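Local structure of putative monooxygenase (Fusobacterium nucleatum subsp. nucleatum, 3MCS) at residues 21-26 with 46-51; 28-33 with 69-74; 142-147 with 180-185. The protein is of unestablished function but probably acts as a monooxygenase, resembling the antibiotic biosynthesis monooxygenases in both halves of its chain. All coordinates share one frame; numbering follows the deposited sequence.

Contact 1: residues 21-26 with 46-51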
# COMPACT_ATOMS: atom_id res chain seq x y z
N THR A 21 -3.59 10.87 19.09
CA THR A 21 -4.92 10.39 19.44
C THR A 21 -5.97 10.80 18.40
O THR A 21 -6.73 9.96 17.92
CB THR A 21 -5.34 10.85 20.83
OG1 THR A 21 -4.51 10.19 21.79
CG2 THR A 21 -6.79 10.51 21.11
N SER A 22 -5.99 12.08 18.05
CA SER A 22 -6.95 12.59 17.08
C SER A 22 -6.73 11.95 15.73
O SER A 22 -7.69 11.64 15.03
CB SER A 22 -6.88 14.10 16.95
OG SER A 22 -7.47 14.74 18.06
N TYR A 23 -5.46 11.76 15.37
CA TYR A 23 -5.11 11.11 14.11
C TYR A 23 -5.70 9.70 14.02
O TYR A 23 -6.33 9.38 13.03
CB TYR A 23 -3.59 11.11 13.91
CG TYR A 23 -3.01 9.95 13.09
CD1 TYR A 23 -3.29 9.81 11.73
CD2 TYR A 23 -2.14 9.03 13.67
CE1 TYR A 23 -2.75 8.76 10.99
CE2 TYR A 23 -1.59 7.99 12.94
CZ TYR A 23 -1.89 7.86 11.61
OH TYR A 23 -1.34 6.81 10.90
N LYS A 24 -5.52 8.89 15.07
CA LYS A 24 -5.99 7.49 15.06
C LYS A 24 -7.53 7.39 14.97
O LYS A 24 -8.05 6.61 14.20
CB LYS A 24 -5.44 6.68 16.27
CG LYS A 24 -3.91 6.44 16.22
CD LYS A 24 -3.38 5.76 17.48
N SER A 25 -8.22 8.19 15.77
CA SER A 25 -9.67 8.26 15.78
C SER A 25 -10.27 8.63 14.43
O SER A 25 -11.21 7.96 13.96
CB SER A 25 -10.13 9.31 16.81
OG SER A 25 -10.76 8.71 17.91
N ALA A 26 -9.74 9.70 13.84
CA ALA A 26 -10.21 10.20 12.56
C ALA A 26 -9.89 9.22 11.43
O ALA A 26 -10.70 9.07 10.50
CB ALA A 26 -9.62 11.55 12.27
N ALA A 46 -4.87 1.73 6.56
CA ALA A 46 -4.18 2.78 7.31
C ALA A 46 -3.10 2.17 8.18
O ALA A 46 -3.36 1.24 8.93
CB ALA A 46 -5.17 3.54 8.17
N ALA A 47 -1.88 2.69 8.06
CA ALA A 47 -0.73 2.24 8.84
C ALA A 47 0.07 3.46 9.30
O ALA A 47 -0.23 4.58 8.89
CB ALA A 47 0.15 1.33 8.00
N THR A 48 1.09 3.24 10.11
CA THR A 48 1.90 4.32 10.64
C THR A 48 3.37 3.93 10.69
O THR A 48 3.69 2.78 10.97
CB THR A 48 1.48 4.69 12.11
OG1 THR A 48 0.07 4.91 12.20
CG2 THR A 48 2.16 5.92 12.57
N ASP A 49 4.24 4.90 10.41
CA ASP A 49 5.69 4.76 10.55
C ASP A 49 6.06 5.72 11.68
O ASP A 49 5.90 6.92 11.55
CB ASP A 49 6.39 5.13 9.25
CG ASP A 49 7.89 4.89 9.29
OD1 ASP A 49 8.43 4.41 10.31
OD2 ASP A 49 8.55 5.18 8.27
N GLU A 50 6.51 5.20 12.82
CA GLU A 50 6.83 6.05 13.97
C GLU A 50 8.32 6.41 14.15
O GLU A 50 8.68 7.13 15.09
CB GLU A 50 6.27 5.44 15.26
CG GLU A 50 4.74 5.29 15.22
CD GLU A 50 4.07 5.34 16.61
OE1 GLU A 50 4.51 4.62 17.54
OE2 GLU A 50 3.07 6.12 16.73
N ARG A 51 9.16 5.94 13.23
CA ARG A 51 10.58 6.27 13.27
C ARG A 51 10.79 7.76 13.02
O ARG A 51 10.15 8.33 12.15
CB ARG A 51 11.33 5.47 12.22
CG ARG A 51 11.34 3.98 12.46
CD ARG A 51 12.04 3.26 11.32
NE ARG A 51 11.31 3.40 10.06
CZ ARG A 51 11.78 3.04 8.87
NH1 ARG A 51 12.99 2.51 8.75
NH2 ARG A 51 11.05 3.22 7.77
O HOH W 1 -2.53 6.40 8.57
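The phenolic oxygen of Y23 is gripped by OG1 of T48, 2.7 Å from Y23 OH, and by a water whose oxygen lies 2.6 Å from Y23 OH. Helix 20-37 thereby reaches strand 41-49 in the first of two tandem ferredoxin-like domains (dimeric alpha/beta-barrel family), whose helices cover one face of an antiparallel sheet; strands 41-49 and 194-209 pair, so the two halves can probably stand in for a dimer's subunits. The same water donates to the backbone oxygen of A47, 3.0 Å from the water oxygen, bridging phenol and strand; Y23 OH is close to A47 O but badly angled. With CG anti to the backbone N (chi1 151°), the tyrosine sends its ring toward the strand, and both polar partners meet its hydroxyl edge in the ring plane. T48 arrives from the opposite direction. L205 of strand 194-209 and I87 of helix 75-87 also touch the Y23 side chain. Just past the strand, within 46-51 and not across the contact, R51 makes a side-on salt bridge with D49, the strand's last residue, its NE 3.1 Å from the syn lone pair side of D49 OD1.

Contact 2: residues 28-33 with 69-74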
# COMPACT_ATOMS: atom_id res chain seq x y z
N GLU A 28 -9.54 5.91 11.83
CA GLU A 28 -10.42 4.77 12.06
C GLU A 28 -11.82 5.05 11.49
O GLU A 28 -12.37 4.23 10.74
CB GLU A 28 -10.51 4.40 13.54
CG GLU A 28 -9.30 3.66 14.10
CD GLU A 28 -9.36 3.39 15.61
OE1 GLU A 28 -10.39 3.70 16.27
OE2 GLU A 28 -8.35 2.86 16.14
N ASP A 29 -12.40 6.20 11.86
CA ASP A 29 -13.71 6.58 11.36
C ASP A 29 -13.72 6.59 9.83
O ASP A 29 -14.64 6.08 9.21
CB ASP A 29 -14.13 7.97 11.85
CG ASP A 29 -14.33 8.05 13.36
OD1 ASP A 29 -14.15 7.01 14.04
OD2 ASP A 29 -14.66 9.17 13.85
N TYR A 30 -12.69 7.16 9.23
CA TYR A 30 -12.65 7.30 7.77
C TYR A 30 -12.66 5.96 7.08
O TYR A 30 -13.43 5.74 6.14
CB TYR A 30 -11.42 8.13 7.38
CG TYR A 30 -11.10 8.23 5.91
CD1 TYR A 30 -11.93 8.88 5.05
CD2 TYR A 30 -9.90 7.74 5.42
CE1 TYR A 30 -11.62 8.98 3.70
CE2 TYR A 30 -9.57 7.85 4.09
CZ TYR A 30 -10.44 8.47 3.23
OH TYR A 30 -10.13 8.61 1.89
N VAL A 31 -11.83 5.05 7.58
CA VAL A 31 -11.72 3.72 6.98
C VAL A 31 -13.02 2.95 7.18
O VAL A 31 -13.52 2.32 6.24
CB VAL A 31 -10.49 2.93 7.53
CG1 VAL A 31 -10.51 1.52 7.07
CG2 VAL A 31 -9.20 3.61 7.12
N ASN A 32 -13.59 3.04 8.38
CA ASN A 32 -14.84 2.33 8.71
C ASN A 32 -16.08 2.86 8.01
O ASN A 32 -16.97 2.09 7.67
CB ASN A 32 -15.10 2.31 10.23
CG ASN A 32 -14.16 1.37 10.99
OD1 ASN A 32 -13.57 0.45 10.43
ND2 ASN A 32 -14.06 1.60 12.29
N LYS A 33 -16.15 4.17 7.80
CA LYS A 33 -17.33 4.75 7.18
C LYS A 33 -17.25 4.59 5.68
O LYS A 33 -18.27 4.41 5.03
CB LYS A 33 -17.55 6.23 7.58
CG LYS A 33 -18.86 6.84 6.99
CD LYS A 33 -19.07 8.32 7.37
CE LYS A 33 -20.41 8.88 6.82
NZ LYS A 33 -21.62 8.20 7.36
N SER A 69 -13.78 9.17 -7.79
CA SER A 69 -14.31 10.53 -7.82
C SER A 69 -15.52 10.69 -6.89
O SER A 69 -15.71 11.74 -6.25
CB SER A 69 -14.65 10.99 -9.24
OG SER A 69 -15.90 11.66 -9.29
N ASN A 70 -16.36 9.65 -6.83
CA ASN A 70 -17.52 9.69 -5.94
C ASN A 70 -17.08 9.64 -4.48
O ASN A 70 -17.64 10.30 -3.62
CB ASN A 70 -18.50 8.57 -6.28
CG ASN A 70 -19.42 8.92 -7.46
OD1 ASN A 70 -19.83 10.06 -7.64
ND2 ASN A 70 -19.79 7.90 -8.22
N HIS A 71 -16.03 8.89 -4.20
CA HIS A 71 -15.50 8.82 -2.86
C HIS A 71 -15.01 10.18 -2.41
O HIS A 71 -15.29 10.58 -1.28
CB HIS A 71 -14.38 7.79 -2.79
CG HIS A 71 -13.57 7.85 -1.52
ND1 HIS A 71 -14.01 7.30 -0.33
CD2 HIS A 71 -12.34 8.35 -1.27
CE1 HIS A 71 -13.09 7.49 0.60
NE2 HIS A 71 -12.07 8.13 0.05
N THR A 72 -14.31 10.91 -3.28
CA THR A 72 -13.79 12.20 -2.84
C THR A 72 -14.91 13.21 -2.62
O THR A 72 -14.68 14.25 -2.01
CB THR A 72 -12.73 12.78 -3.77
OG1 THR A 72 -13.37 13.33 -4.93
CG2 THR A 72 -11.69 11.71 -4.17
N LYS A 73 -16.12 12.92 -3.08
CA LYS A 73 -17.26 13.79 -2.87
C LYS A 73 -18.20 13.29 -1.76
O LYS A 73 -19.05 14.05 -1.29
CB LYS A 73 -18.10 13.91 -4.14
CG LYS A 73 -17.47 14.57 -5.34
CD LYS A 73 -18.45 14.44 -6.50
CE LYS A 73 -17.89 14.87 -7.83
NZ LYS A 73 -18.98 14.68 -8.88
N ASN A 74 -18.05 12.03 -1.33
CA ASN A 74 -18.96 11.44 -0.32
C ASN A 74 -18.59 11.90 1.09
O ASN A 74 -17.54 12.51 1.29
CB ASN A 74 -18.97 9.91 -0.44
CG ASN A 74 -20.32 9.27 -0.10
OD1 ASN A 74 -21.17 9.83 0.59
ND2 ASN A 74 -20.52 8.09 -0.63
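Residues 28-33 form a regular helical turn inside helix 20-37, with N32 N bonded to E28 O and K33 N to D29 O. Residues 69-74 run through the end region of helix 65-73, where the bonding changes: K73 N is 3.1 Å from N70 O and N74 N is 3.1 Å from H71 O, both sound bonds three residues back, whereas the bonds four residues back, K73 N to S69 O and N74 N to N70 O, are weak. The T72 hydroxyl adds a bond from its OG1 to the backbone oxygen of S69. Between the two segments, the touching is done by Y30 and H71, whose side chains cross at about a right angle. H71 CG lies anti to the backbone N (chi1 168°), which carries the imidazole toward helix 20-37. Both helices belong to the layer on one face of the sheet in the N-terminal ferredoxin-like domain, and F80 of the neighbouring helix 75-87 stacks on the Y30 ring. H71 NE2 donates to Y30 OH at 2.7 Å, with an N-H...O angle of 157° and the oxygen almost exactly in the imidazole plane. The rings meet rim to rim, neither over the face of the other, their planes 51° apart; H71 CE1 comes 3.7 Å from Y30 CE1. Y30 OH is also hydrogen-bonded to E60 on strand 55-62. H71 ND1 bonds E38 OE1, and a partner at each nitrogen would limit the imidazole's rotation.

Contact 3: residues 142-147 with 180-185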
# COMPACT_ATOMS: atom_id res chain seq x y z
N PHE A 142 2.76 -14.22 -3.05
CA PHE A 142 1.34 -14.34 -2.72
C PHE A 142 0.95 -15.78 -2.45
O PHE A 142 0.08 -16.01 -1.61
CB PHE A 142 0.44 -13.76 -3.80
CG PHE A 142 -1.01 -13.66 -3.38
CD1 PHE A 142 -1.39 -12.71 -2.44
CD2 PHE A 142 -1.98 -14.50 -3.90
CE1 PHE A 142 -2.71 -12.59 -2.04
CE2 PHE A 142 -3.31 -14.38 -3.51
CZ PHE A 142 -3.67 -13.42 -2.58
N ASN A 143 1.57 -16.71 -3.17
CA ASN A 143 1.30 -18.14 -2.97
C ASN A 143 1.99 -18.69 -1.72
O ASN A 143 1.71 -19.82 -1.30
CB ASN A 143 1.71 -18.96 -4.22
CG ASN A 143 0.89 -18.61 -5.47
OD1 ASN A 143 0.05 -17.69 -5.49
ND2 ASN A 143 1.14 -19.35 -6.53
N GLU A 144 2.88 -17.92 -1.13
CA GLU A 144 3.54 -18.31 0.11
C GLU A 144 2.44 -18.32 1.19
O GLU A 144 1.50 -17.53 1.13
CB GLU A 144 4.62 -17.29 0.50
CG GLU A 144 5.69 -17.77 1.43
CD GLU A 144 6.90 -18.28 0.69
OE1 GLU A 144 6.73 -19.01 -0.32
OE2 GLU A 144 8.03 -17.95 1.13
N GLU A 145 2.57 -19.21 2.17
CA GLU A 145 1.59 -19.30 3.24
C GLU A 145 1.79 -18.15 4.20
O GLU A 145 2.92 -17.90 4.64
CB GLU A 145 1.71 -20.66 3.95
CG GLU A 145 0.82 -20.84 5.20
CD GLU A 145 -0.68 -20.56 4.96
OE1 GLU A 145 -1.06 -19.53 4.29
OE2 GLU A 145 -1.50 -21.34 5.51
N GLY A 146 0.71 -17.44 4.53
CA GLY A 146 0.78 -16.29 5.44
C GLY A 146 0.68 -14.94 4.74
O GLY A 146 0.41 -13.91 5.38
N THR A 147 0.90 -14.92 3.43
CA THR A 147 0.78 -13.68 2.68
C THR A 147 -0.70 -13.37 2.54
O THR A 147 -1.46 -14.20 2.06
CB THR A 147 1.40 -13.78 1.29
OG1 THR A 147 2.75 -14.24 1.41
CG2 THR A 147 1.40 -12.43 0.60
N ALA A 180 13.94 -16.60 2.42
CA ALA A 180 13.81 -17.71 1.48
C ALA A 180 14.76 -17.57 0.29
O ALA A 180 15.01 -16.47 -0.18
CB ALA A 180 12.37 -17.83 0.96
N LYS A 181 15.24 -18.71 -0.21
CA LYS A 181 16.19 -18.72 -1.32
C LYS A 181 15.70 -17.86 -2.51
O LYS A 181 16.47 -17.06 -3.02
CB LYS A 181 16.51 -20.17 -1.75
CG LYS A 181 17.73 -20.33 -2.72
CD LYS A 181 18.13 -21.80 -3.00
N TYR A 182 14.44 -18.00 -2.92
CA TYR A 182 13.93 -17.24 -4.07
C TYR A 182 13.98 -15.71 -3.88
O TYR A 182 14.11 -14.97 -4.86
CB TYR A 182 12.49 -17.63 -4.42
CG TYR A 182 11.41 -17.06 -3.50
CD1 TYR A 182 11.00 -17.73 -2.37
CD2 TYR A 182 10.81 -15.84 -3.79
CE1 TYR A 182 10.02 -17.20 -1.54
CE2 TYR A 182 9.83 -15.30 -2.96
CZ TYR A 182 9.43 -15.99 -1.85
OH TYR A 182 8.46 -15.45 -1.06
N PHE A 183 13.86 -15.24 -2.65
CA PHE A 183 13.92 -13.81 -2.38
C PHE A 183 15.37 -13.35 -2.24
O PHE A 183 15.73 -12.30 -2.78
CB PHE A 183 13.11 -13.44 -1.13
CG PHE A 183 12.91 -11.96 -0.98
CD1 PHE A 183 11.88 -11.32 -1.65
CD2 PHE A 183 13.76 -11.21 -0.19
CE1 PHE A 183 11.71 -9.96 -1.51
CE2 PHE A 183 13.59 -9.87 -0.04
CZ PHE A 183 12.58 -9.23 -0.71
N LYS A 184 16.18 -14.11 -1.50
CA LYS A 184 17.61 -13.80 -1.36
C LYS A 184 18.26 -13.75 -2.75
O LYS A 184 19.02 -12.82 -3.06
CB LYS A 184 18.33 -14.79 -0.44
CG LYS A 184 18.07 -14.63 1.04
CD LYS A 184 18.93 -15.61 1.87
N ASP A 185 17.96 -14.75 -3.58
CA ASP A 185 18.49 -14.80 -4.95
C ASP A 185 18.10 -13.57 -5.73
O ASP A 185 18.90 -13.09 -6.55
CB ASP A 185 17.98 -16.03 -5.72
CG ASP A 185 18.59 -17.34 -5.25
OD1 ASP A 185 19.59 -17.31 -4.51
OD2 ASP A 185 18.06 -18.40 -5.64
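A180 meets E144 lightly, its CB 4.3 Å from E144 OE2. It occupies the N-cap position of helix 181-190, and its carbonyl oxygen accepts the amides of both F183 and K184 as the first turn closes. K181 follows as the first helical residue, its carbonyl receiving the amide of D185. Y182 then carries the main contact. Its CG sits between the backbone N and the carbonyl carbon (chi1 77°), and the ring extends toward E144, which comes from the opposite direction. E144 OE2 lies at the ring edge, in the ring plane, 3.4 Å from Y182 CE1 and likewise 3.4 Å from Y182 OH, while the carboxylate stands nearly perpendicular to the ring at 86°. The hydrogen bond from the phenol to E144 OE2 is weak; the stronger partner of Y182 OH is H177 ND1, on helix 171-178. In the ferredoxin-like topology of this second domain, residues 142-147 carry the chain from the end of helix 127-143 into strand 147-155 through a type II beta turn from E144 to T147. Y182 lies against that loop and also touches I137 and T140 of helix 127-143. The glutamate reaches it through a chain bent at chi2 (94°). Next in sequence, F183 lays its CB 4.2 Å above the plane of the Y182 ring, offset toward the rim, while its own ring meets H177 edge-to-face and so borders the histidine that binds the tyrosine hydroxyl.

Overall arrangement
Contacts 1 and 2 are buried in the N-terminal domain and share helix 20-37; they touch where A46 CB packs 4.2 Å from V31 CG2, though their centres are about 17 Å apart. Contact 1 ties that helix to the sheet, contact 2 to a neighbouring helix. Contact 3 is a surface contact in the second domain, its centre about 34 Å from that of contact 2 and on the opposite side of the chain's centre. Each uses a tyrosine hydroxyl, but with different chemistry: hydroxyl and water in contact 1, an imidazole donor to a buried phenol that also bonds E60 in contact 2, and a weak bond to the carboxylate of a partly exposed glutamate in contact 3.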